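Local coordinates for cerato-platanin-like protein (Moniliophthora perniciosa, PDB 3SUK), which is a secreted fungal protein of the cerato-platanin family, built on a double-psi beta-barrel, whose precise function is not established, at residues Val41-His46 and Asn79-Asp84; Gly62-Ile67 and Arg120-Leu125; Thr11-Ser16 and Ala93-Asp98; Gly17-Val22 and Pro36-Val41. All blocks are in the same frame, centred on the assembly; numbering follows the deposited sequence.

Contact 2 is largely buried, whereas contacts 1, 3 and 4 are partly buried; contact 1 lies nearest the centre of the chain and contact 4 furthest out. Contacts 1 and 2 hold neighbouring strands of one sheet, 74-83 and 64-71, and touch directly, Val81 CG2 packing against Cys123 CB. Contacts 1, 3 and 4 all use the long loop between strands 4-8 and 47-50, and contacts 1 and 4 share Val41. Contact 3 fixes this loop to helix 94-101. The chemistry differs with place: a doubly held carbonyl in contact 1, a disulfide and an arginine grip in 2, a carboxylate at a helix start in 3, and a bridge within the long loop in 4.

Contact 1. Residues Val41-His46 and Asn79-Asp84; sequences VPTFPH and NLVAID
The loop 41-46 folds through a type I turn from Val41 to Phe44 and a cis peptide before Pro45, then comes alongside strand 74-83 of the double-psi beta-barrel at His46, whose CA lies 4.7 Å from Leu80 CA. Val81 N bonds to His46 O at 3.1 Å with a nearly straight N-H (165°). The same oxygen takes a second bond from Thr43 OG1, 2.9 Å away, and both donors stand above its carbonyl plane. Thr43 can supply this bond because OG1 sits in the crowded position between its N and carbonyl carbon (chi1 56°). OG1 also lies across Val81 CG2, so the branched threonine serves polar and apolar neighbours together. An alanine here would take away the OG1 bond to His46 O and the contact with Val81, and would probably loosen the hold on the Thr43-His46 part of the loop. Val41 and Val81 meet tip to tip, Val41 CG1 being 3.9 Å from Val81 CB; compact branched side chains suit this close, buried meeting. The His46 imidazole makes its stronger bond through NE2 to Glu99. Its ND1 lies 3.1 Å from Asn79 O, which sits at the ring edge and accepts only a weak, bent bond.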
# COMPACT_ATOMS: atom_id res chain seq x y z
N VAL A 41 3.08 -6.96 -8.39
CA VAL A 41 1.85 -6.25 -8.21
C VAL A 41 1.86 -5.10 -9.24
O VAL A 41 2.81 -4.42 -9.35
CB VAL A 41 1.76 -5.72 -6.78
CG1 VAL A 41 0.45 -4.98 -6.63
CG2 VAL A 41 1.86 -6.90 -5.75
N PRO A 42 0.77 -4.89 -9.97
CA PRO A 42 0.83 -3.98 -11.11
C PRO A 42 1.16 -2.53 -10.78
O PRO A 42 1.62 -1.82 -11.61
CB PRO A 42 -0.58 -4.12 -11.75
CG PRO A 42 -1.02 -5.44 -11.36
CD PRO A 42 -0.49 -5.64 -9.97
N THR A 43 0.89 -2.11 -9.55
CA THR A 43 1.14 -0.73 -9.15
C THR A 43 2.52 -0.55 -8.48
O THR A 43 2.83 0.49 -8.03
CB THR A 43 0.03 -0.28 -8.18
OG1 THR A 43 -0.00 -1.20 -7.10
CG2 THR A 43 -1.34 -0.32 -8.86
N PHE A 44 3.32 -1.60 -8.42
CA PHE A 44 4.55 -1.52 -7.65
C PHE A 44 5.36 -0.33 -8.16
O PHE A 44 5.50 -0.15 -9.34
CB PHE A 44 5.40 -2.80 -7.83
CG PHE A 44 6.70 -2.76 -7.06
CD1 PHE A 44 6.74 -3.19 -5.77
CD2 PHE A 44 7.86 -2.27 -7.63
CE1 PHE A 44 7.90 -3.16 -5.04
CE2 PHE A 44 9.02 -2.25 -6.90
CZ PHE A 44 9.02 -2.70 -5.60
N PRO A 45 5.92 0.49 -7.27
CA PRO A 45 6.10 0.26 -5.83
C PRO A 45 4.97 0.85 -4.99
O PRO A 45 5.16 1.03 -3.83
CB PRO A 45 7.38 1.03 -5.54
CG PRO A 45 7.27 2.22 -6.42
CD PRO A 45 6.64 1.68 -7.72
N HIS A 46 3.83 1.11 -5.61
CA HIS A 46 2.68 1.59 -4.84
C HIS A 46 1.99 0.39 -4.21
O HIS A 46 0.98 -0.07 -4.66
CB HIS A 46 1.68 2.33 -5.74
CG HIS A 46 2.24 3.53 -6.44
ND1 HIS A 46 1.53 4.23 -7.39
CD2 HIS A 46 3.43 4.14 -6.33
CE1 HIS A 46 2.28 5.21 -7.85
NE2 HIS A 46 3.44 5.18 -7.22
N ASN A 79 -2.40 5.60 -6.71
CA ASN A 79 -3.15 4.40 -6.52
C ASN A 79 -2.27 3.26 -6.00
O ASN A 79 -1.20 3.04 -6.47
CB ASN A 79 -3.83 3.98 -7.83
CG ASN A 79 -4.78 5.05 -8.38
OD1 ASN A 79 -5.38 5.79 -7.68
ND2 ASN A 79 -4.82 5.14 -9.66
N LEU A 80 -2.74 2.60 -4.97
CA LEU A 80 -1.93 1.70 -4.18
C LEU A 80 -2.69 0.43 -3.84
O LEU A 80 -3.82 0.47 -3.52
CB LEU A 80 -1.50 2.43 -2.89
CG LEU A 80 -0.59 1.57 -1.98
CD1 LEU A 80 0.60 2.39 -1.46
CD2 LEU A 80 -1.39 1.04 -0.76
N VAL A 81 -2.00 -0.71 -3.87
CA VAL A 81 -2.61 -1.99 -3.51
C VAL A 81 -2.18 -2.39 -2.12
O VAL A 81 -1.05 -2.43 -1.83
CB VAL A 81 -2.22 -3.13 -4.52
CG1 VAL A 81 -2.80 -4.50 -4.08
CG2 VAL A 81 -2.73 -2.76 -5.95
N ALA A 82 -3.16 -2.75 -1.33
CA ALA A 82 -2.90 -3.26 0.01
C ALA A 82 -2.75 -4.78 -0.00
O ALA A 82 -3.56 -5.45 -0.50
CB ALA A 82 -4.01 -2.80 0.96
N ILE A 83 -1.63 -5.21 0.53
CA ILE A 83 -1.25 -6.63 0.53
C ILE A 83 -0.93 -7.26 1.90
O ILE A 83 -0.47 -8.37 1.96
CB ILE A 83 -0.03 -6.83 -0.41
CG1 ILE A 83 1.25 -6.18 0.15
CG2 ILE A 83 -0.37 -6.30 -1.82
CD1 ILE A 83 2.52 -6.57 -0.56
N ASP A 84 -1.07 -6.49 2.97
CA ASP A 84 -0.59 -6.95 4.28
C ASP A 84 -1.40 -6.20 5.34
O ASP A 84 -2.04 -5.24 5.03
CB ASP A 84 0.91 -6.66 4.39
CG ASP A 84 1.65 -7.45 5.49
OD1 ASP A 84 1.04 -8.30 6.11
OD2 ASP A 84 2.83 -7.13 5.64

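Contact 2. Residues Gly62-Ile67 and Arg120-Leu125; sequences GNCYTI and RSVCGL
Gly62 C and Asn63 N lie over one face of the Arg120 guanidinium, Gly62 C 3.5 Å above the plane and offset toward the rim. At its edge, nearly in plane, lies Asn63 OD1, gripped side-on by two nitrogens: Arg120 NE at 3.1 Å and Arg120 NH2 at 2.9 Å. The two planes are turned 55° apart, yet both donors stay in the plane of the amide carbonyl. A bend at chi2 folds the long Arg120 chain to make this reach. The other end of the amide is fixed too, for Asn63 ND2 donates in plane to Tyr65 OH, which also bonds to Asp52. A leucine in place of Arg120 would take both donors from Asn63 OD1 and would probably loosen the hold on the amide. Gly62 suits its place because its positive phi (92°) would jam a side chain against the preceding carbonyl; Leu125 CD2 packs 3.4 Å from Gly62 O, while the terminal carboxylate pairs with Arg34. Cys64 SG and Cys123 SG are joined at 2.1 Å with chi3 78°, a right-handed disulfide. It ties the 3-10 turn at the C-terminus to strand 64-71, one of the two disulfides of this cerato-platanin double-psi barrel.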
# COMPACT_ATOMS: atom_id res chain seq x y z
N GLY A 62 -5.74 -7.14 -1.50
CA GLY A 62 -5.80 -6.65 -2.87
C GLY A 62 -6.58 -5.36 -3.07
O GLY A 62 -6.61 -4.84 -4.15
N ASN A 63 -7.11 -4.78 -2.00
CA ASN A 63 -7.84 -3.56 -2.18
C ASN A 63 -6.98 -2.46 -2.76
O ASN A 63 -5.84 -2.32 -2.45
CB ASN A 63 -8.47 -3.08 -0.88
CG ASN A 63 -9.78 -3.80 -0.54
OD1 ASN A 63 -10.24 -4.64 -1.26
ND2 ASN A 63 -10.29 -3.50 0.59
N CYS A 64 -7.61 -1.68 -3.60
CA CYS A 64 -6.99 -0.60 -4.32
C CYS A 64 -7.49 0.73 -3.77
O CYS A 64 -8.64 0.94 -3.71
CB CYS A 64 -7.39 -0.73 -5.80
SG CYS A 64 -6.67 0.51 -6.92
N TYR A 65 -6.57 1.59 -3.38
CA TYR A 65 -6.87 2.85 -2.76
C TYR A 65 -6.22 4.01 -3.50
O TYR A 65 -5.07 3.95 -3.85
CB TYR A 65 -6.35 2.86 -1.32
CG TYR A 65 -6.94 1.81 -0.45
CD1 TYR A 65 -6.34 0.56 -0.36
CD2 TYR A 65 -8.08 2.04 0.30
CE1 TYR A 65 -6.85 -0.40 0.46
CE2 TYR A 65 -8.61 1.07 1.10
CZ TYR A 65 -8.01 -0.15 1.15
OH TYR A 65 -8.53 -1.13 1.94
N THR A 66 -6.97 5.07 -3.68
CA THR A 66 -6.43 6.32 -4.16
C THR A 66 -6.13 7.11 -2.91
O THR A 66 -7.01 7.42 -2.14
CB THR A 66 -7.42 7.08 -5.04
OG1 THR A 66 -7.64 6.33 -6.23
CG2 THR A 66 -6.86 8.41 -5.42
N ILE A 67 -4.85 7.39 -2.72
CA ILE A 67 -4.32 8.05 -1.53
C ILE A 67 -3.83 9.42 -1.94
O ILE A 67 -3.11 9.54 -2.86
CB ILE A 67 -3.17 7.23 -0.88
CG1 ILE A 67 -3.64 5.80 -0.50
CG2 ILE A 67 -2.67 7.92 0.39
CD1 ILE A 67 -2.58 4.93 -0.05
N ARG A 120 -10.94 -2.47 -8.00
CA ARG A 120 -9.75 -3.29 -8.02
C ARG A 120 -9.02 -3.07 -9.36
O ARG A 120 -7.81 -3.00 -9.41
CB ARG A 120 -10.10 -4.79 -7.85
CG ARG A 120 -10.63 -5.24 -6.46
CD ARG A 120 -9.50 -5.20 -5.44
NE ARG A 120 -9.96 -5.65 -4.13
CZ ARG A 120 -9.95 -6.90 -3.73
NH1 ARG A 120 -9.56 -7.85 -4.55
NH2 ARG A 120 -10.37 -7.20 -2.52
N SER A 121 -9.82 -2.90 -10.40
CA SER A 121 -9.27 -2.73 -11.76
C SER A 121 -8.41 -1.49 -11.93
O SER A 121 -7.53 -1.50 -12.73
CB SER A 121 -10.41 -2.76 -12.80
OG SER A 121 -11.27 -1.71 -12.59
N VAL A 122 -8.64 -0.47 -11.13
CA VAL A 122 -7.82 0.76 -11.19
C VAL A 122 -6.34 0.45 -10.94
O VAL A 122 -5.48 1.03 -11.49
CB VAL A 122 -8.34 1.89 -10.25
CG1 VAL A 122 -7.38 3.15 -10.27
CG2 VAL A 122 -9.76 2.29 -10.64
N CYS A 123 -6.09 -0.55 -10.09
CA CYS A 123 -4.76 -1.01 -9.76
C CYS A 123 -4.34 -2.23 -10.56
O CYS A 123 -3.35 -2.78 -10.28
CB CYS A 123 -4.73 -1.42 -8.30
SG CYS A 123 -4.69 -0.01 -7.10
N GLY A 124 -5.13 -2.64 -11.53
CA GLY A 124 -4.82 -3.78 -12.35
C GLY A 124 -5.22 -5.13 -11.73
O GLY A 124 -4.74 -6.15 -12.14
N LEU A 125 -6.11 -5.10 -10.74
CA LEU A 125 -6.56 -6.33 -10.06
C LEU A 125 -8.02 -6.72 -10.41
O LEU A 125 -8.66 -5.97 -11.08
CB LEU A 125 -6.40 -6.20 -8.54
CG LEU A 125 -5.11 -6.76 -7.98
CD1 LEU A 125 -4.00 -5.85 -8.36
CD2 LEU A 125 -5.18 -6.84 -6.45
OXT LEU A 125 -8.51 -7.78 -10.01

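Contact 3. Residues Thr11-Ser16 and Ala93-Asp98; sequences TYDNAS and AQAAMD
The 3-10 turn ending at Asp13 meets the first residues of helix 94-101, the backbones being nearest at Tyr12 and Ala93, whose CA atoms are 4.7 Å apart. With CG anti to the carbonyl carbon, Asp13 presents both carboxylate oxygens to the helix start: Asp13 OD2 accepts from Gln94 N at 2.7 Å, and Asp13 OD1 accepts from Ala95 N at 3.0 Å. Each oxygen uses its syn lone pair, so two successive N-H groups grip the carboxylate as a pair and hold its rotation. Asn10 ND2 gives OD2 a further bond. Aspartate fits here because the N-H groups of the helix start, which point at the carboxylate, would probably favour the ionised form. Ala93, at the N-cap position, has no polar side chain to meet those groups; its methyl instead packs 3.9 Å from Tyr12 CB, while the tyrosine's hydroxyl bonds to Asp84. The small Ala93 and Ala95 let the carboxylate come close, Ala95 CB being 3.6 Å from Asp13 OD1. Gln94 extends away, its OE1 held by Asn10 and its NE2 bonded to Asp98 OD2 one helical turn on. This is a helix N-terminus served by a carboxylate from a distant part of the chain, joining the long loop to helix 94-101.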
# COMPACT_ATOMS: atom_id res chain seq x y z
N THR A 11 10.39 -2.90 3.88
CA THR A 11 10.10 -4.28 3.48
C THR A 11 9.51 -4.20 2.07
O THR A 11 9.91 -4.90 1.20
CB THR A 11 9.01 -4.86 4.46
OG1 THR A 11 9.60 -5.07 5.74
CG2 THR A 11 8.50 -6.16 3.96
N TYR A 12 8.60 -3.27 1.82
CA TYR A 12 7.88 -3.19 0.54
C TYR A 12 8.64 -2.57 -0.62
O TYR A 12 8.18 -2.61 -1.71
CB TYR A 12 6.51 -2.50 0.74
CG TYR A 12 5.72 -3.09 1.90
CD1 TYR A 12 5.39 -4.44 1.93
CD2 TYR A 12 5.34 -2.32 2.97
CE1 TYR A 12 4.69 -4.98 3.00
CE2 TYR A 12 4.67 -2.85 4.03
CZ TYR A 12 4.36 -4.18 4.07
OH TYR A 12 3.68 -4.72 5.13
N ASP A 13 9.77 -1.97 -0.33
CA ASP A 13 10.61 -1.30 -1.34
C ASP A 13 11.35 -2.27 -2.21
O ASP A 13 11.84 -1.92 -3.23
CB ASP A 13 11.58 -0.31 -0.71
CG ASP A 13 10.90 0.96 -0.35
OD1 ASP A 13 10.56 1.68 -1.28
OD2 ASP A 13 10.68 1.18 0.81
N ASN A 14 11.38 -3.50 -1.76
CA ASN A 14 12.17 -4.53 -2.42
C ASN A 14 11.28 -5.41 -3.33
O ASN A 14 10.52 -6.21 -2.88
CB ASN A 14 12.94 -5.34 -1.31
CG ASN A 14 13.93 -4.43 -0.44
OD1 ASN A 14 14.97 -4.01 -0.91
ND2 ASN A 14 13.56 -4.15 0.79
N ALA A 15 11.47 -5.27 -4.64
CA ALA A 15 10.65 -5.93 -5.67
C ALA A 15 10.64 -7.44 -5.57
O ALA A 15 9.68 -8.07 -5.93
CB ALA A 15 11.11 -5.55 -7.09
N SER A 16 11.74 -7.99 -5.10
CA SER A 16 11.89 -9.43 -5.10
C SER A 16 11.28 -10.08 -3.85
O SER A 16 11.27 -11.26 -3.72
CB SER A 16 13.37 -9.80 -5.23
OG SER A 16 14.06 -9.44 -4.08
N ALA A 93 5.57 1.34 0.85
CA ALA A 93 6.97 1.38 0.42
C ALA A 93 7.44 2.83 0.54
O ALA A 93 6.72 3.74 0.27
CB ALA A 93 7.10 0.89 -1.02
N GLN A 94 8.69 3.02 0.92
CA GLN A 94 9.20 4.36 1.01
C GLN A 94 9.03 5.05 -0.36
O GLN A 94 8.68 6.20 -0.42
CB GLN A 94 10.70 4.34 1.39
CG GLN A 94 11.24 5.75 1.62
CD GLN A 94 12.75 5.75 1.78
OE1 GLN A 94 13.28 4.94 2.47
NE2 GLN A 94 13.41 6.72 1.15
N ALA A 95 9.25 4.34 -1.44
CA ALA A 95 9.18 4.97 -2.74
C ALA A 95 7.78 5.57 -2.99
O ALA A 95 7.67 6.66 -3.55
CB ALA A 95 9.54 3.99 -3.80
N ALA A 96 6.76 4.87 -2.54
CA ALA A 96 5.40 5.35 -2.64
C ALA A 96 5.16 6.58 -1.80
O ALA A 96 4.54 7.49 -2.25
CB ALA A 96 4.42 4.27 -2.27
N MET A 97 5.62 6.60 -0.56
CA MET A 97 5.51 7.76 0.29
C MET A 97 6.31 8.92 -0.30
O MET A 97 5.89 10.03 -0.21
CB MET A 97 5.91 7.47 1.73
CG MET A 97 5.60 8.60 2.64
SD MET A 97 5.93 8.16 4.37
CE MET A 97 5.43 9.65 5.23
N ASP A 98 7.46 8.62 -0.89
CA ASP A 98 8.20 9.70 -1.52
C ASP A 98 7.43 10.32 -2.69
O ASP A 98 7.43 11.51 -2.84
CB ASP A 98 9.59 9.22 -1.94
CG ASP A 98 10.61 9.29 -0.81
OD1 ASP A 98 10.60 10.24 -0.06
OD2 ASP A 98 11.43 8.36 -0.72

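Contact 4. Residues Gly17-Val22 and Pro36-Val41; sequences GSMNTV and PTFGSV
Pro36 O is held by two hydrogen bonds, one from Met19 N at 3.0 Å, nearly straight at 176°, and one from a water 2.7 Å away. The same water joins Ser18 OG, and the CA-H of Ser18 adds a close contact to the oxygen. With the bond from Phe38 N to Gly17 O (2.9 Å), this makes a single antiparallel beta bridge between two parts of the long loop that joins strands 4-8 and 47-50 of the double-psi barrel, Ser18 and Thr37 forming its non-hydrogen-bonded pair. Serine and threonine suit the two bridge positions because each also steadies the turn that follows. Ser18 OG accepts from Asn20 N in an ST turn, and Thr37 OG1 receives Ser40 N in an ST motif. Ser18 O is doubly held in its turn, by Thr21 N and by Thr21 OG1, the latter nearly along the C=O axis.

The Phe38 ring packs against the Gly17 side of the bridge. Gly17 covers one face: its O stands 3.5 Å above the plane toward the rim, and its CA makes a CH-pi contact, 4.2 Å from the ring centroid. Glycine suits this place, since with this backbone a CB would lie 2.7 Å from Phe38 CE2, a clash. Val22 reaches the ring tip to tip, CG1 lying 3.8 Å from Phe38 CZ, while Ile47 and Ile83 meet the ring from the barrel strands. Met19, flexible and unbranched, bends at chi2 (62°) and chi3 (75°), which swings its methyl across Val41 so that Met19 CE rests 3.6 Å from Val41 CG2.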
# COMPACT_ATOMS: atom_id res chain seq x y z
N GLY A 17 10.73 -9.29 -2.95
CA GLY A 17 10.08 -9.88 -1.79
C GLY A 17 8.91 -10.79 -2.17
O GLY A 17 8.12 -10.51 -3.03
N SER A 18 8.81 -11.91 -1.49
CA SER A 18 7.75 -12.87 -1.72
C SER A 18 6.45 -12.49 -1.06
O SER A 18 6.42 -12.09 0.06
CB SER A 18 8.19 -14.27 -1.23
OG SER A 18 7.13 -15.18 -1.36
N MET A 19 5.38 -12.71 -1.78
CA MET A 19 4.02 -12.50 -1.30
C MET A 19 3.70 -13.45 -0.14
O MET A 19 2.81 -13.25 0.58
CB MET A 19 3.04 -12.62 -2.46
CG MET A 19 1.60 -12.06 -2.16
SD MET A 19 1.59 -10.24 -1.76
CE MET A 19 1.83 -9.58 -3.42
N ASN A 20 4.49 -14.52 -0.00
CA ASN A 20 4.36 -15.47 1.08
C ASN A 20 4.82 -14.94 2.44
O ASN A 20 4.59 -15.55 3.43
CB ASN A 20 5.02 -16.80 0.73
CG ASN A 20 4.26 -17.50 -0.35
OD1 ASN A 20 3.06 -17.51 -0.37
ND2 ASN A 20 4.98 -18.02 -1.29
N THR A 21 5.43 -13.77 2.43
CA THR A 21 5.92 -13.10 3.64
C THR A 21 4.91 -12.13 4.27
O THR A 21 5.18 -11.59 5.30
CB THR A 21 7.24 -12.28 3.40
OG1 THR A 21 6.99 -11.19 2.52
CG2 THR A 21 8.38 -13.13 2.83
N VAL A 22 3.73 -11.97 3.66
CA VAL A 22 2.72 -11.04 4.14
C VAL A 22 1.43 -11.77 4.45
O VAL A 22 1.30 -12.90 4.19
CB VAL A 22 2.47 -9.86 3.12
CG1 VAL A 22 3.72 -9.07 2.91
CG2 VAL A 22 2.04 -10.42 1.77
N PRO A 36 3.24 -13.39 -7.23
CA PRO A 36 4.20 -14.10 -6.37
C PRO A 36 5.21 -13.21 -5.63
O PRO A 36 5.70 -13.55 -4.59
CB PRO A 36 4.90 -15.10 -7.33
CG PRO A 36 4.02 -15.26 -8.45
CD PRO A 36 3.23 -13.92 -8.60
N THR A 37 5.50 -12.08 -6.21
CA THR A 37 6.43 -11.12 -5.65
C THR A 37 5.84 -9.70 -5.56
O THR A 37 4.97 -9.34 -6.31
CB THR A 37 7.72 -10.99 -6.49
OG1 THR A 37 7.39 -10.50 -7.78
CG2 THR A 37 8.50 -12.31 -6.60
N PHE A 38 6.43 -8.90 -4.67
CA PHE A 38 5.98 -7.53 -4.47
C PHE A 38 6.07 -6.80 -5.82
O PHE A 38 5.16 -6.11 -6.20
CB PHE A 38 6.85 -6.81 -3.44
CG PHE A 38 6.73 -7.32 -2.04
CD1 PHE A 38 5.72 -8.17 -1.66
CD2 PHE A 38 7.62 -6.91 -1.10
CE1 PHE A 38 5.64 -8.58 -0.37
CE2 PHE A 38 7.55 -7.32 0.16
CZ PHE A 38 6.56 -8.17 0.54
N GLY A 39 7.15 -7.02 -6.55
CA GLY A 39 7.37 -6.32 -7.81
C GLY A 39 6.36 -6.67 -8.91
O GLY A 39 6.17 -5.94 -9.81
N SER A 40 5.76 -7.83 -8.83
CA SER A 40 4.70 -8.23 -9.73
C SER A 40 3.32 -7.56 -9.55
O SER A 40 2.49 -7.62 -10.40
CB SER A 40 4.55 -9.76 -9.75
OG SER A 40 3.89 -10.25 -8.61
N VAL A 41 3.08 -6.96 -8.39
CA VAL A 41 1.85 -6.25 -8.21
C VAL A 41 1.86 -5.10 -9.24
O VAL A 41 2.81 -4.42 -9.35
CB VAL A 41 1.76 -5.72 -6.78
CG1 VAL A 41 0.45 -4.98 -6.63
CG2 VAL A 41 1.86 -6.90 -5.75
O HOH W 1 6.98 -15.84 -3.90